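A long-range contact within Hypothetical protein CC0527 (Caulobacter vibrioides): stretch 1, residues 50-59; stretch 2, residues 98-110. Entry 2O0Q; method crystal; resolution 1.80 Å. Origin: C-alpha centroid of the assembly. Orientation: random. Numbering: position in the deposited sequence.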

# COMPACT_ATOMS: atom_id res chain seq x y z
N PHE A 50 0.60 10.62 -3.10
CA PHE A 50 -0.07 10.27 -4.35
C PHE A 50 -1.01 11.29 -4.96
O PHE A 50 -1.83 10.95 -5.81
CB PHE A 50 -0.80 8.94 -4.16
CG PHE A 50 0.12 7.78 -3.88
CD1 PHE A 50 0.78 7.14 -4.93
CD2 PHE A 50 0.33 7.35 -2.58
CE1 PHE A 50 1.66 6.08 -4.68
CE2 PHE A 50 1.21 6.28 -2.31
CZ PHE A 50 1.87 5.65 -3.36
N ARG A 51 -0.88 12.55 -4.54
CA ARG A 51 -1.74 13.60 -5.07
C ARG A 51 -1.63 13.78 -6.58
O ARG A 51 -0.53 13.82 -7.13
CB ARG A 51 -1.41 14.95 -4.40
CG ARG A 51 -1.61 14.97 -2.91
CD ARG A 51 -1.85 16.39 -2.41
NE ARG A 51 -0.73 17.30 -2.66
CZ ARG A 51 0.45 17.25 -2.04
NH1 ARG A 51 0.70 16.31 -1.13
NH2 ARG A 51 1.38 18.16 -2.31
N GLY A 52 -2.79 13.89 -7.23
CA GLY A 52 -2.83 14.10 -8.67
C GLY A 52 -2.61 12.90 -9.57
O GLY A 52 -2.76 13.00 -10.78
N GLN A 53 -2.28 11.76 -8.97
CA GLN A 53 -2.03 10.56 -9.76
C GLN A 53 -3.29 9.78 -10.09
O GLN A 53 -4.00 9.31 -9.21
CB GLN A 53 -1.04 9.65 -9.02
CG GLN A 53 0.37 10.23 -8.94
CD GLN A 53 1.34 9.27 -8.30
OE1 GLN A 53 1.43 8.10 -8.69
NE2 GLN A 53 2.09 9.76 -7.32
N ALA A 54 -3.56 9.63 -11.38
CA ALA A 54 -4.73 8.89 -11.83
C ALA A 54 -4.35 7.42 -12.00
O ALA A 54 -3.17 7.07 -12.06
CB ALA A 54 -5.24 9.46 -13.15
N ASN A 55 -5.37 6.57 -12.07
CA ASN A 55 -5.17 5.14 -12.25
C ASN A 55 -4.40 4.47 -11.12
O ASN A 55 -3.55 3.61 -11.37
CB ASN A 55 -4.45 4.88 -13.58
CG ASN A 55 -5.17 5.50 -14.76
OD1 ASN A 55 -6.35 5.25 -14.99
ND2 ASN A 55 -4.45 6.31 -15.53
N LEU A 56 -4.69 4.87 -9.89
CA LEU A 56 -4.03 4.27 -8.74
C LEU A 56 -4.84 3.07 -8.28
O LEU A 56 -6.06 3.02 -8.47
CB LEU A 56 -3.93 5.26 -7.58
CG LEU A 56 -2.94 6.43 -7.71
CD1 LEU A 56 -3.05 7.33 -6.48
CD2 LEU A 56 -1.53 5.89 -7.86
N VAL A 57 -4.17 2.10 -7.67
CA VAL A 57 -4.84 0.93 -7.16
C VAL A 57 -4.50 0.76 -5.69
O VAL A 57 -3.38 1.04 -5.26
CB VAL A 57 -4.46 -0.35 -7.96
CG1 VAL A 57 -2.97 -0.42 -8.12
CG2 VAL A 57 -4.99 -1.60 -7.26
N LEU A 58 -5.49 0.33 -4.92
CA LEU A 58 -5.32 0.12 -3.49
C LEU A 58 -5.32 -1.39 -3.23
O LEU A 58 -6.26 -2.09 -3.62
CB LEU A 58 -6.49 0.78 -2.73
CG LEU A 58 -6.56 0.75 -1.19
CD1 LEU A 58 -6.78 -0.66 -0.71
CD2 LEU A 58 -5.30 1.35 -0.60
N LEU A 59 -4.27 -1.88 -2.58
CA LEU A 59 -4.19 -3.30 -2.26
C LEU A 59 -4.40 -3.47 -0.76
O LEU A 59 -3.72 -2.84 0.04
CB LEU A 59 -2.82 -3.89 -2.63
CG LEU A 59 -2.26 -3.75 -4.04
CD1 LEU A 59 -0.84 -4.31 -4.07
CD2 LEU A 59 -3.15 -4.46 -5.06
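Stretch 2, residues 98-110: DLDLDADGVPQLG

Two backbone hydrogen bonds pin stretch 2 to stretch 1, one near each end of the contact, and both are almost straight. Gly-52 N donates to Gly-105 O at 2.7 Å, and Leu-99 N donates to Leu-56 O at 2.9 Å. Each acceptor also receives a CA-H...O contact: Arg-51 CA lies 3.4 Å from Gly-105 O, and Asp-98 CA 3.6 Å from Leu-56 O. Between these clamps a water fills the gap, donating to Gln-53 O (2.9 Å) and Leu-99 O (3.3 Å) and accepting from Leu-56 N (3.0 Å), so backbone groups that do not meet directly are still satisfied.

The direction is antiparallel. Val-57 and Asp-98 form a non-hydrogen-bonded bridge pair, CA to CA 4.5 Å, with their side chains on the same face of the sheet; at the other end Gly-52 faces Gly-105, CA to CA 4.5 Å.

Two turns shape that glycine pairing. Stretch 1 makes a type II turn from Phe-50 to Gln-53, with Gly-52 at positive phi. Stretch 2 makes a type I turn from Asp-102 to Gly-105, where Asp-102 OD2 accepts from Val-106 N (2.9 Å) and, weakly, from Asp-104 N (2.8 Å). Gly-105 must be bare: a CB there would sit 3.4 Å from Gly-52 N and jam against the preceding carbonyl.

Outward from the polar frame, leucines supply much of the packing. Leu-99 points toward stretch 1, its CD1 4.2 Å from Leu-56 CB and its CD2 3.9 Å from Leu-58 CB. Leu-56 CD1 also meets Pro-107 CG at 3.6 Å, and that same CG lies 4.0 Å from Phe-50 CB. Leu-101 covers the loop, with CD1 3.3 Å from Gln-53 O and CD2 3.8 Å from Gly-52 C. Leu-109 CD1 reaches Leu-58 CD2 at 4.2 Å.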

# COMPACT_ATOMS: atom_id res chain seq x y z
N ASP A 98 -9.74 0.21 -7.63
CA ASP A 98 -9.20 1.35 -8.36
C ASP A 98 -9.66 2.60 -7.63
O ASP A 98 -10.84 2.73 -7.30
CB ASP A 98 -9.69 1.36 -9.81
CG ASP A 98 -9.26 0.12 -10.57
OD1 ASP A 98 -8.10 -0.32 -10.41
OD2 ASP A 98 -10.09 -0.41 -11.34
N LEU A 99 -8.73 3.51 -7.38
CA LEU A 99 -9.03 4.73 -6.65
C LEU A 99 -9.42 5.92 -7.51
O LEU A 99 -9.01 6.03 -8.67
CB LEU A 99 -7.82 5.12 -5.79
CG LEU A 99 -7.40 4.12 -4.71
CD1 LEU A 99 -6.09 4.57 -4.09
CD2 LEU A 99 -8.50 4.01 -3.66
N ASP A 100 -10.22 6.81 -6.93
CA ASP A 100 -10.68 8.03 -7.58
C ASP A 100 -10.10 9.19 -6.78
O ASP A 100 -9.84 9.07 -5.59
CB ASP A 100 -12.21 8.14 -7.55
CG ASP A 100 -12.90 7.02 -8.31
OD1 ASP A 100 -12.52 6.76 -9.47
OD2 ASP A 100 -13.84 6.41 -7.75
N LEU A 101 -9.89 10.32 -7.45
CA LEU A 101 -9.33 11.51 -6.80
C LEU A 101 -10.44 12.50 -6.43
O LEU A 101 -11.47 12.56 -7.11
CB LEU A 101 -8.36 12.22 -7.75
CG LEU A 101 -6.86 11.89 -7.79
CD1 LEU A 101 -6.59 10.45 -7.45
CD2 LEU A 101 -6.34 12.25 -9.17
N ASP A 102 -10.25 13.25 -5.35
CA ASP A 102 -11.24 14.25 -4.97
C ASP A 102 -10.83 15.56 -5.65
O ASP A 102 -9.91 15.57 -6.47
CB ASP A 102 -11.34 14.41 -3.44
CG ASP A 102 -10.07 14.93 -2.80
OD1 ASP A 102 -9.98 14.81 -1.55
OD2 ASP A 102 -9.19 15.46 -3.50
N ALA A 103 -11.51 16.65 -5.31
CA ALA A 103 -11.24 17.95 -5.92
C ALA A 103 -9.80 18.45 -5.75
O ALA A 103 -9.29 19.17 -6.60
CB ALA A 103 -12.21 18.99 -5.38
N ASP A 104 -9.16 18.05 -4.65
CA ASP A 104 -7.79 18.46 -4.38
C ASP A 104 -6.77 17.53 -5.01
O ASP A 104 -5.57 17.73 -4.87
CB ASP A 104 -7.54 18.51 -2.87
CG ASP A 104 -8.54 19.38 -2.14
OD1 ASP A 104 -8.87 20.47 -2.67
OD2 ASP A 104 -8.99 18.99 -1.05
N GLY A 105 -7.27 16.51 -5.70
CA GLY A 105 -6.38 15.55 -6.34
C GLY A 105 -5.94 14.46 -5.38
O GLY A 105 -5.04 13.67 -5.69
N VAL A 106 -6.55 14.43 -4.20
CA VAL A 106 -6.22 13.43 -3.19
C VAL A 106 -7.03 12.15 -3.41
O VAL A 106 -8.26 12.20 -3.56
CB VAL A 106 -6.51 13.94 -1.76
CG1 VAL A 106 -6.19 12.86 -0.73
CG2 VAL A 106 -5.70 15.20 -1.49
N PRO A 107 -6.36 10.99 -3.44
CA PRO A 107 -7.05 9.71 -3.63
C PRO A 107 -8.02 9.45 -2.47
O PRO A 107 -7.66 9.62 -1.31
CB PRO A 107 -5.90 8.70 -3.65
CG PRO A 107 -4.73 9.51 -4.17
CD PRO A 107 -4.90 10.80 -3.41
N GLN A 108 -9.25 9.05 -2.79
CA GLN A 108 -10.24 8.79 -1.74
C GLN A 108 -10.17 7.34 -1.26
O GLN A 108 -10.43 6.42 -2.03
CB GLN A 108 -11.65 9.09 -2.25
CG GLN A 108 -11.89 10.53 -2.67
CD GLN A 108 -13.35 10.81 -3.00
OE1 GLN A 108 -13.91 10.21 -3.91
NE2 GLN A 108 -13.96 11.71 -2.24
N LEU A 109 -9.83 7.14 0.01
CA LEU A 109 -9.75 5.79 0.56
C LEU A 109 -10.89 5.49 1.53
O LEU A 109 -11.12 4.33 1.88
CB LEU A 109 -8.43 5.59 1.32
CG LEU A 109 -7.09 5.79 0.60
CD1 LEU A 109 -6.02 5.01 1.36
CD2 LEU A 109 -7.17 5.30 -0.82
N GLY A 110 -11.59 6.53 1.95
CA GLY A 110 -12.68 6.40 2.89
C GLY A 110 -13.58 5.18 2.81
O GLY A 110 -13.57 4.34 3.70
O HOH W 1 -6.02 7.31 -8.89